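PDB 2NYK: M157, which acts as a viral MHC class I-like ligand for Ly49 receptors of natural killer cells. Local coordinates for residues Y101-V114 against G149-K161. The protein carries 1 engineered substitution. Residues are numbered along the deposited sequence; the frame is centred on the assembly and turned at random.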
ATOM      1  N   TYR A 101       8.503   7.823   4.887  1.00 19.83           N
ATOM      2  CA  TYR A 101       9.223   7.018   5.870  1.00 20.98           C
ATOM      3  C   TYR A 101       8.848   5.583   5.591  1.00 21.51           C
ATOM      4  O   TYR A 101       7.674   5.206   5.716  1.00 22.81           O
ATOM      5  CB  TYR A 101       8.819   7.379   7.294  1.00 20.50           C
ATOM      6  CG  TYR A 101       9.421   8.677   7.815  1.00 22.32           C
ATOM      7  CD1 TYR A 101       9.020   9.912   7.308  1.00 23.93           C
ATOM      8  CD2 TYR A 101      10.414   8.655   8.798  1.00 24.83           C
ATOM      9  CE1 TYR A 101       9.589  11.106   7.766  1.00 25.34           C
ATOM     10  CE2 TYR A 101      10.989   9.851   9.273  1.00 25.80           C
ATOM     11  CZ  TYR A 101      10.564  11.053   8.751  1.00 28.26           C
ATOM     12  OH  TYR A 101      11.122  12.229   9.209  1.00 33.39           O
ATOM     13  N   ALA A 102       9.827   4.795   5.181  1.00 20.66           N
ATOM     14  CA  ALA A 102       9.604   3.387   4.902  1.00 20.91           C
ATOM     15  C   ALA A 102      10.275   2.634   6.046  1.00 22.38           C
ATOM     16  O   ALA A 102      11.526   2.557   6.127  1.00 20.22           O
ATOM     17  CB  ALA A 102      10.210   3.030   3.551  1.00 20.38           C
ATOM     18  N   CYS A 103       9.443   2.106   6.941  1.00 22.96           N
ATOM     19  CA  CYS A 103       9.922   1.554   8.213  1.00 25.45           C
ATOM     20  C   CYS A 103       9.701   0.045   8.348  1.00 24.98           C
ATOM     21  O   CYS A 103       8.616  -0.460   8.042  1.00 25.02           O
ATOM     22  CB  CYS A 103       9.232   2.267   9.381  1.00 26.20           C
ATOM     23  SG  CYS A 103       9.487   4.043   9.403  1.00 30.33           S
ATOM     24  N   LEU A 104      10.734  -0.645   8.817  1.00 23.63           N
ATOM     25  CA  LEU A 104      10.665  -2.057   9.106  1.00 24.57           C
ATOM     26  C   LEU A 104      10.534  -2.236  10.603  1.00 25.12           C
ATOM     27  O   LEU A 104      11.365  -1.738  11.355  1.00 24.76           O
ATOM     28  CB  LEU A 104      11.941  -2.758   8.624  1.00 25.08           C
ATOM     29  CG  LEU A 104      12.198  -4.222   9.019  1.00 27.24           C
ATOM     30  CD1 LEU A 104      11.149  -5.189   8.456  1.00 26.67           C
ATOM     31  CD2 LEU A 104      13.600  -4.644   8.566  1.00 27.51           C
ATOM     32  N   PHE A 105       9.499  -2.956  11.025  1.00 24.84           N
ATOM     33  CA  PHE A 105       9.274  -3.227  12.440  1.00 26.81           C
ATOM     34  C   PHE A 105       9.767  -4.623  12.754  1.00 26.97           C
ATOM     35  O   PHE A 105       9.092  -5.601  12.458  1.00 26.86           O
ATOM     36  CB  PHE A 105       7.796  -3.074  12.803  1.00 27.25           C
ATOM     37  CG  PHE A 105       7.278  -1.677  12.639  1.00 30.33           C
ATOM     38  CD1 PHE A 105       7.684  -0.673  13.488  1.00 32.73           C
ATOM     39  CD2 PHE A 105       6.403  -1.359  11.623  1.00 35.09           C
ATOM     40  CE1 PHE A 105       7.227   0.632  13.336  1.00 35.39           C
ATOM     41  CE2 PHE A 105       5.936  -0.047  11.461  1.00 35.61           C
ATOM     42  CZ  PHE A 105       6.345   0.948  12.321  1.00 34.28           C
ATOM     43  N   LEU A 106      10.963  -4.700  13.335  1.00 27.23           N
ATOM     44  CA  LEU A 106      11.610  -5.962  13.657  1.00 27.65           C
ATOM     45  C   LEU A 106      11.718  -6.110  15.186  1.00 27.52           C
ATOM     46  O   LEU A 106      12.432  -5.341  15.837  1.00 26.73           O
ATOM     47  CB  LEU A 106      13.000  -6.017  13.007  1.00 29.39           C
ATOM     48  CG  LEU A 106      13.771  -7.342  13.077  1.00 32.57           C
ATOM     49  CD1 LEU A 106      12.956  -8.496  12.496  1.00 35.38           C
ATOM     50  CD2 LEU A 106      15.123  -7.226  12.365  1.00 37.58           C
ATOM     51  N   GLY A 107      10.996  -7.080  15.752  1.00 26.61           N
ATOM     52  CA  GLY A 107      10.850  -7.146  17.206  1.00 26.42           C
ATOM     53  C   GLY A 107      10.214  -5.846  17.630  1.00 26.40           C
ATOM     54  O   GLY A 107       9.160  -5.457  17.105  1.00 26.36           O
ATOM     55  N   PHE A 108      10.860  -5.149  18.555  1.00 26.44           N
ATOM     56  CA  PHE A 108      10.413  -3.800  18.905  1.00 26.76           C
ATOM     57  C   PHE A 108      11.403  -2.734  18.445  1.00 27.16           C
ATOM     58  O   PHE A 108      11.439  -1.632  18.990  1.00 28.11           O
ATOM     59  CB  PHE A 108      10.116  -3.683  20.409  1.00 26.45           C
ATOM     60  CG  PHE A 108       8.863  -4.429  20.855  1.00 26.85           C
ATOM     61  CD1 PHE A 108       7.803  -4.655  19.975  1.00 25.97           C
ATOM     62  CD2 PHE A 108       8.738  -4.858  22.173  1.00 26.03           C
ATOM     63  CE1 PHE A 108       6.641  -5.313  20.407  1.00 24.78           C
ATOM     64  CE2 PHE A 108       7.598  -5.517  22.606  1.00 26.45           C
ATOM     65  CZ  PHE A 108       6.551  -5.748  21.719  1.00 26.83           C
ATOM     66  N   ASP A 109      12.213  -3.089  17.454  1.00 28.00           N
ATOM     67  CA  ASP A 109      13.148  -2.176  16.813  1.00 29.56           C
ATOM     68  C   ASP A 109      12.547  -1.717  15.503  1.00 29.76           C
ATOM     69  O   ASP A 109      11.605  -2.330  14.990  1.00 29.11           O
ATOM     70  CB  ASP A 109      14.476  -2.856  16.518  1.00 30.52           C
ATOM     71  CG  ASP A 109      15.332  -3.021  17.759  1.00 34.56           C
ATOM     72  OD1 ASP A 109      15.517  -2.022  18.492  1.00 38.19           O
ATOM     73  OD2 ASP A 109      15.812  -4.153  18.000  1.00 37.01           O
ATOM     74  N   VAL A 110      13.095  -0.625  14.981  1.00 29.82           N
ATOM     75  CA  VAL A 110      12.636  -0.052  13.738  1.00 30.15           C
ATOM     76  C   VAL A 110      13.827   0.462  12.971  1.00 29.45           C
ATOM     77  O   VAL A 110      14.727   1.070  13.550  1.00 29.99           O
ATOM     78  CB  VAL A 110      11.642   1.107  13.964  1.00 30.79           C
ATOM     79  CG1 VAL A 110      11.143   1.646  12.645  1.00 30.19           C
ATOM     80  CG2 VAL A 110      10.462   0.616  14.758  1.00 32.81           C
ATOM     81  N   ILE A 111      13.807   0.195  11.671  1.00 27.95           N
ATOM     82  CA  ILE A 111      14.759   0.747  10.721  1.00 27.91           C
ATOM     83  C   ILE A 111      13.945   1.446   9.636  1.00 26.18           C
ATOM     84  O   ILE A 111      13.124   0.813   8.980  1.00 24.88           O
ATOM     85  CB  ILE A 111      15.624  -0.384  10.110  1.00 28.55           C
ATOM     86  CG1 ILE A 111      16.265  -1.208  11.239  1.00 30.29           C
ATOM     87  CG2 ILE A 111      16.698   0.201   9.210  1.00 29.87           C
ATOM     88  CD1 ILE A 111      17.002  -2.459  10.797  1.00 33.80           C
ATOM     89  N   CYS A 112      14.132   2.752   9.483  1.00 25.56           N
ATOM     90  CA  CYS A 112      13.399   3.501   8.458  1.00 25.29           C
ATOM     91  C   CYS A 112      14.330   4.090   7.428  1.00 23.66           C
ATOM     92  O   CYS A 112      15.402   4.600   7.759  1.00 22.11           O
ATOM     93  CB  CYS A 112      12.539   4.639   9.049  1.00 25.97           C
ATOM     94  SG  CYS A 112      11.342   4.183  10.338  1.00 31.71           S
ATOM     95  N   ASP A 113      13.911   4.021   6.170  1.00 23.74           N
ATOM     96  CA  ASP A 113      14.581   4.746   5.103  1.00 23.98           C
ATOM     97  C   ASP A 113      13.697   5.941   4.897  1.00 23.11           C
ATOM     98  O   ASP A 113      12.482   5.806   4.795  1.00 22.95           O
ATOM     99  CB  ASP A 113      14.670   3.917   3.835  1.00 24.34           C
ATOM    100  CG  ASP A 113      15.483   2.632   4.021  1.00 27.68           C
ATOM    101  OD1 ASP A 113      16.525   2.646   4.704  1.00 28.62           O
ATOM    102  OD2 ASP A 113      15.062   1.597   3.468  1.00 32.67           O
ATOM    103  N   VAL A 114      14.294   7.119   4.883  1.00 23.30           N
ATOM    104  CA  VAL A 114      13.522   8.349   4.795  1.00 22.71           C
ATOM    105  C   VAL A 114      13.795   9.069   3.467  1.00 23.54           C
ATOM    106  O   VAL A 114      14.941   9.380   3.159  1.00 22.96           O
ATOM    107  CB  VAL A 114      13.848   9.277   5.982  1.00 22.62           C
ATOM    108  CG1 VAL A 114      12.982  10.538   5.926  1.00 21.40           C
ATOM    109  CG2 VAL A 114      13.670   8.513   7.321  1.00 21.48           C
ATOM    110  N   GLY A 149      12.467  12.150  13.261  1.00 41.51           N
ATOM    111  CA  GLY A 149      11.280  11.501  12.706  1.00 37.77           C
ATOM    112  C   GLY A 149      11.221  10.045  13.089  1.00 35.85           C
ATOM    113  O   GLY A 149      10.250   9.601  13.696  1.00 35.75           O
ATOM    114  N   THR A 150      12.278   9.301  12.763  1.00 34.06           N
ATOM    115  CA  THR A 150      12.341   7.877  13.100  1.00 32.62           C
ATOM    116  C   THR A 150      12.251   7.640  14.618  1.00 33.88           C
ATOM    117  O   THR A 150      11.689   6.621  15.070  1.00 33.61           O
ATOM    118  CB  THR A 150      13.616   7.236  12.509  1.00 32.65           C
ATOM    119  OG1 THR A 150      13.602   7.384  11.074  1.00 28.62           O
ATOM    120  CG2 THR A 150      13.709   5.746  12.870  1.00 31.63           C
ATOM    121  N   TYR A 151      12.801   8.575  15.403  1.00 33.85           N
ATOM    122  CA  TYR A 151      12.747   8.496  16.868  1.00 33.99           C
ATOM    123  C   TYR A 151      11.301   8.326  17.372  1.00 32.45           C
ATOM    124  O   TYR A 151      11.031   7.439  18.165  1.00 32.40           O
ATOM    125  CB  TYR A 151      13.429   9.723  17.513  1.00 35.10           C
ATOM    126  CG  TYR A 151      13.042   9.921  18.967  1.00 39.74           C
ATOM    127  CD1 TYR A 151      13.629   9.151  19.984  1.00 42.92           C
ATOM    128  CD2 TYR A 151      12.060  10.848  19.319  1.00 43.33           C
ATOM    129  CE1 TYR A 151      13.259   9.323  21.329  1.00 46.25           C
ATOM    130  CE2 TYR A 151      11.678  11.019  20.656  1.00 46.84           C
ATOM    131  CZ  TYR A 151      12.279  10.258  21.650  1.00 47.69           C
ATOM    132  OH  TYR A 151      11.887  10.449  22.964  1.00 51.00           O
ATOM    133  N   MET A 152      10.390   9.168  16.883  1.00 31.38           N
ATOM    134  CA  MET A 152       8.971   9.107  17.227  1.00 30.46           C
ATOM    135  C   MET A 152       8.346   7.760  16.895  1.00 29.44           C
ATOM    136  O   MET A 152       7.580   7.211  17.681  1.00 29.26           O
ATOM    137  CB  MET A 152       8.192  10.239  16.554  1.00 31.25           C
ATOM    138  CG  MET A 152       6.663  10.199  16.830  1.00 34.30           C
ATOM    139  SD  MET A 152       5.718  11.685  16.365  1.00 39.51           S
ATOM    140  CE  MET A 152       5.614  12.560  17.911  1.00 42.11           C
ATOM    141  N   ILE A 153       8.640   7.239  15.709  1.00 28.40           N
ATOM    142  CA  ILE A 153       8.175   5.911  15.338  1.00 26.53           C
ATOM    143  C   ILE A 153       8.773   4.843  16.280  1.00 26.74           C
ATOM    144  O   ILE A 153       8.048   4.012  16.837  1.00 26.50           O
ATOM    145  CB  ILE A 153       8.512   5.625  13.850  1.00 26.56           C
ATOM    146  CG1 ILE A 153       7.721   6.592  12.943  1.00 25.26           C
ATOM    147  CG2 ILE A 153       8.203   4.152  13.510  1.00 24.47           C
ATOM    148  CD1 ILE A 153       8.309   6.699  11.584  1.00 32.63           C
ATOM    149  N   LYS A 154      10.096   4.881  16.449  1.00 26.21           N
ATOM    150  CA  LYS A 154      10.813   3.968  17.329  1.00 26.32           C
ATOM    151  C   LYS A 154      10.203   3.955  18.734  1.00 26.37           C
ATOM    152  O   LYS A 154       9.944   2.890  19.301  1.00 26.52           O
ATOM    153  CB  LYS A 154      12.298   4.358  17.397  1.00 27.01           C
ATOM    154  CG  LYS A 154      13.118   3.549  18.418  1.00 29.94           C
ATOM    155  CD  LYS A 154      13.081   2.050  18.094  1.00 33.98           C
ATOM    156  CE  LYS A 154      13.658   1.214  19.249  1.00 36.38           C
ATOM    157  NZ  LYS A 154      15.150   1.337  19.304  1.00 36.34           N
ATOM    158  N   SER A 155       9.947   5.143  19.276  1.00 25.69           N
ATOM    159  CA  SER A 155       9.407   5.280  20.625  1.00 25.96           C
ATOM    160  C   SER A 155       8.008   4.700  20.806  1.00 25.13           C
ATOM    161  O   SER A 155       7.555   4.540  21.930  1.00 24.68           O
ATOM    162  CB  SER A 155       9.400   6.745  21.027  1.00 25.68           C
ATOM    163  OG  SER A 155      10.685   7.297  20.840  1.00 29.83           O
ATOM    164  N   ASN A 156       7.332   4.395  19.700  1.00 24.33           N
ATOM    165  CA  ASN A 156       5.950   3.939  19.757  1.00 25.07           C
ATOM    166  C   ASN A 156       5.747   2.611  19.041  1.00 25.37           C
ATOM    167  O   ASN A 156       4.633   2.261  18.686  1.00 25.59           O
ATOM    168  CB  ASN A 156       5.028   5.023  19.182  1.00 24.95           C
ATOM    169  CG  ASN A 156       5.067   6.300  20.002  1.00 26.75           C
ATOM    170  OD1 ASN A 156       4.516   6.350  21.096  1.00 27.43           O
ATOM    171  ND2 ASN A 156       5.765   7.320  19.498  1.00 25.95           N
ATOM    172  N   VAL A 157       6.833   1.877  18.831  1.00 25.77           N
ATOM    173  CA  VAL A 157       6.787   0.621  18.076  1.00 26.27           C
ATOM    174  C   VAL A 157       5.746  -0.354  18.649  1.00 26.10           C
ATOM    175  O   VAL A 157       4.888  -0.860  17.907  1.00 24.75           O
ATOM    176  CB  VAL A 157       8.184  -0.051  18.017  1.00 26.64           C
ATOM    177  CG1 VAL A 157       8.128  -1.398  17.279  1.00 27.91           C
ATOM    178  CG2 VAL A 157       9.138   0.860  17.306  1.00 28.18           C
ATOM    179  N   ARG A 158       5.816  -0.611  19.955  1.00 25.47           N
ATOM    180  CA  ARG A 158       4.875  -1.557  20.594  1.00 26.43           C
ATOM    181  C   ARG A 158       3.408  -1.237  20.299  1.00 26.03           C
ATOM    182  O   ARG A 158       2.633  -2.126  19.963  1.00 25.50           O
ATOM    183  CB  ARG A 158       5.056  -1.600  22.115  1.00 27.35           C
ATOM    184  CG  ARG A 158       6.351  -2.232  22.598  1.00 31.02           C
ATOM    185  CD  ARG A 158       6.464  -2.082  24.140  1.00 35.97           C
ATOM    186  NE  ARG A 158       7.623  -2.775  24.713  1.00 37.90           N
ATOM    187  CZ  ARG A 158       8.879  -2.324  24.659  1.00 40.57           C
ATOM    188  NH1 ARG A 158       9.146  -1.176  24.035  1.00 38.68           N
ATOM    189  NH2 ARG A 158       9.869  -3.024  25.231  1.00 39.87           N
ATOM    190  N   GLU A 159       3.034   0.041  20.444  1.00 25.64           N
ATOM    191  CA  GLU A 159       1.666   0.453  20.200  1.00 26.32           C
ATOM    192  C   GLU A 159       1.271   0.231  18.729  1.00 24.61           C
ATOM    193  O   GLU A 159       0.188  -0.282  18.451  1.00 23.17           O
ATOM    194  CB  GLU A 159       1.454   1.925  20.599  1.00 27.31           C
ATOM    195  CG  GLU A 159      -0.002   2.288  20.703  1.00 34.32           C
ATOM    196  CD  GLU A 159      -0.245   3.764  20.952  1.00 41.41           C
ATOM    197  OE1 GLU A 159       0.649   4.465  21.508  1.00 44.52           O
ATOM    198  OE2 GLU A 159      -1.359   4.217  20.602  1.00 44.59           O
ATOM    199  N   ILE A 160       2.143   0.643  17.804  1.00 23.06           N
ATOM    200  CA  ILE A 160       1.874   0.496  16.358  1.00 22.70           C
ATOM    201  C   ILE A 160       1.689  -0.964  15.955  1.00 22.49           C
ATOM    202  O   ILE A 160       0.703  -1.315  15.307  1.00 22.10           O
ATOM    203  CB  ILE A 160       2.969   1.181  15.502  1.00 21.77           C
ATOM    204  CG1 ILE A 160       3.038   2.702  15.817  1.00 23.73           C
ATOM    205  CG2 ILE A 160       2.667   1.001  14.027  1.00 23.42           C
ATOM    206  CD1 ILE A 160       4.330   3.410  15.290  1.00 19.81           C
ATOM    207  N   LYS A 161       2.635  -1.815  16.342  1.00 22.69           N
ATOM    208  CA  LYS A 161       2.553  -3.253  16.075  1.00 22.83           C
ATOM    209  C   LYS A 161       1.299  -3.866  16.676  1.00 23.35           C
ATOM    210  O   LYS A 161       0.594  -4.621  16.011  1.00 22.45           O
ATOM    211  CB  LYS A 161       3.808  -3.964  16.597  1.00 22.23           C
ATOM    212  CG  LYS A 161       5.106  -3.556  15.882  1.00 22.89           C
ATOM    213  CD  LYS A 161       6.253  -4.537  16.157  1.00 22.13           C
ATOM    214  CE  LYS A 161       6.209  -5.748  15.209  1.00 22.05           C
ATOM    215  NZ  LYS A 161       7.229  -6.762  15.640  1.00 20.69           N
TER
HETATM  216  O   HOH W   1       9.109  -8.642  14.384  1.00 31.52           O
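F108 sets its CG opposite its own carbonyl carbon (chi1 -71°), which turns one ring face to R158 CG, whose chain runs extended from CG to NE; K161 bends at chi3, and its ammonium reaches the turn of the hairpin. R158 CG lies 3.4 Å from the F108 ring centroid, 8° off the ring normal, a CH-pi contact over the middle of the face. The guanidinium hangs over the CD2-CE2 rim, with F108 CD2 against one of its faces and R158 NE standing 3.5 Å from F108 CE2; its plane is 44° from the ring, so the two flat groups are tilted rather than stacked. K161 CD meets the edge of the same ring. K161 NZ donates to G107 O at 2.8 Å, in the carbonyl plane and on a lone pair, and a water accepts from both K161 NZ and G107 N. F19 O and D16 O also accept from this ammonium, tying the type II' turn L106-D109 to the chain ahead of strand 21-30.

Deeper, I153 divides its branches: CG2 sits 3.7 Å from F105 CE1, at the ring edge, while CD1 lies 3.6 Å from C103 SG, over the disulfide to C112 that bridges adjacent strands. T150 CG2 lies 3.8 Å from C112 SG, flanking that bridge, while its OG1 touches C112 CB, and the Y101 ring runs up to the backbone of G149 and T150. V157 CG1 fills in between F105 and F108. This is helix-on-sheet packing of the MHC class I-like platform, made where the helical layer breaks between 149-154 and 157-161.

K154 NZ and D109 OD1, 3.5 Å apart, form a salt bridge whose hydrogen bond is weak, at the exposed margin. The chemistry thus implies an apolar, disulfide-backed core, with the buried K161 charge probably stabilised chiefly by backbone carbonyls.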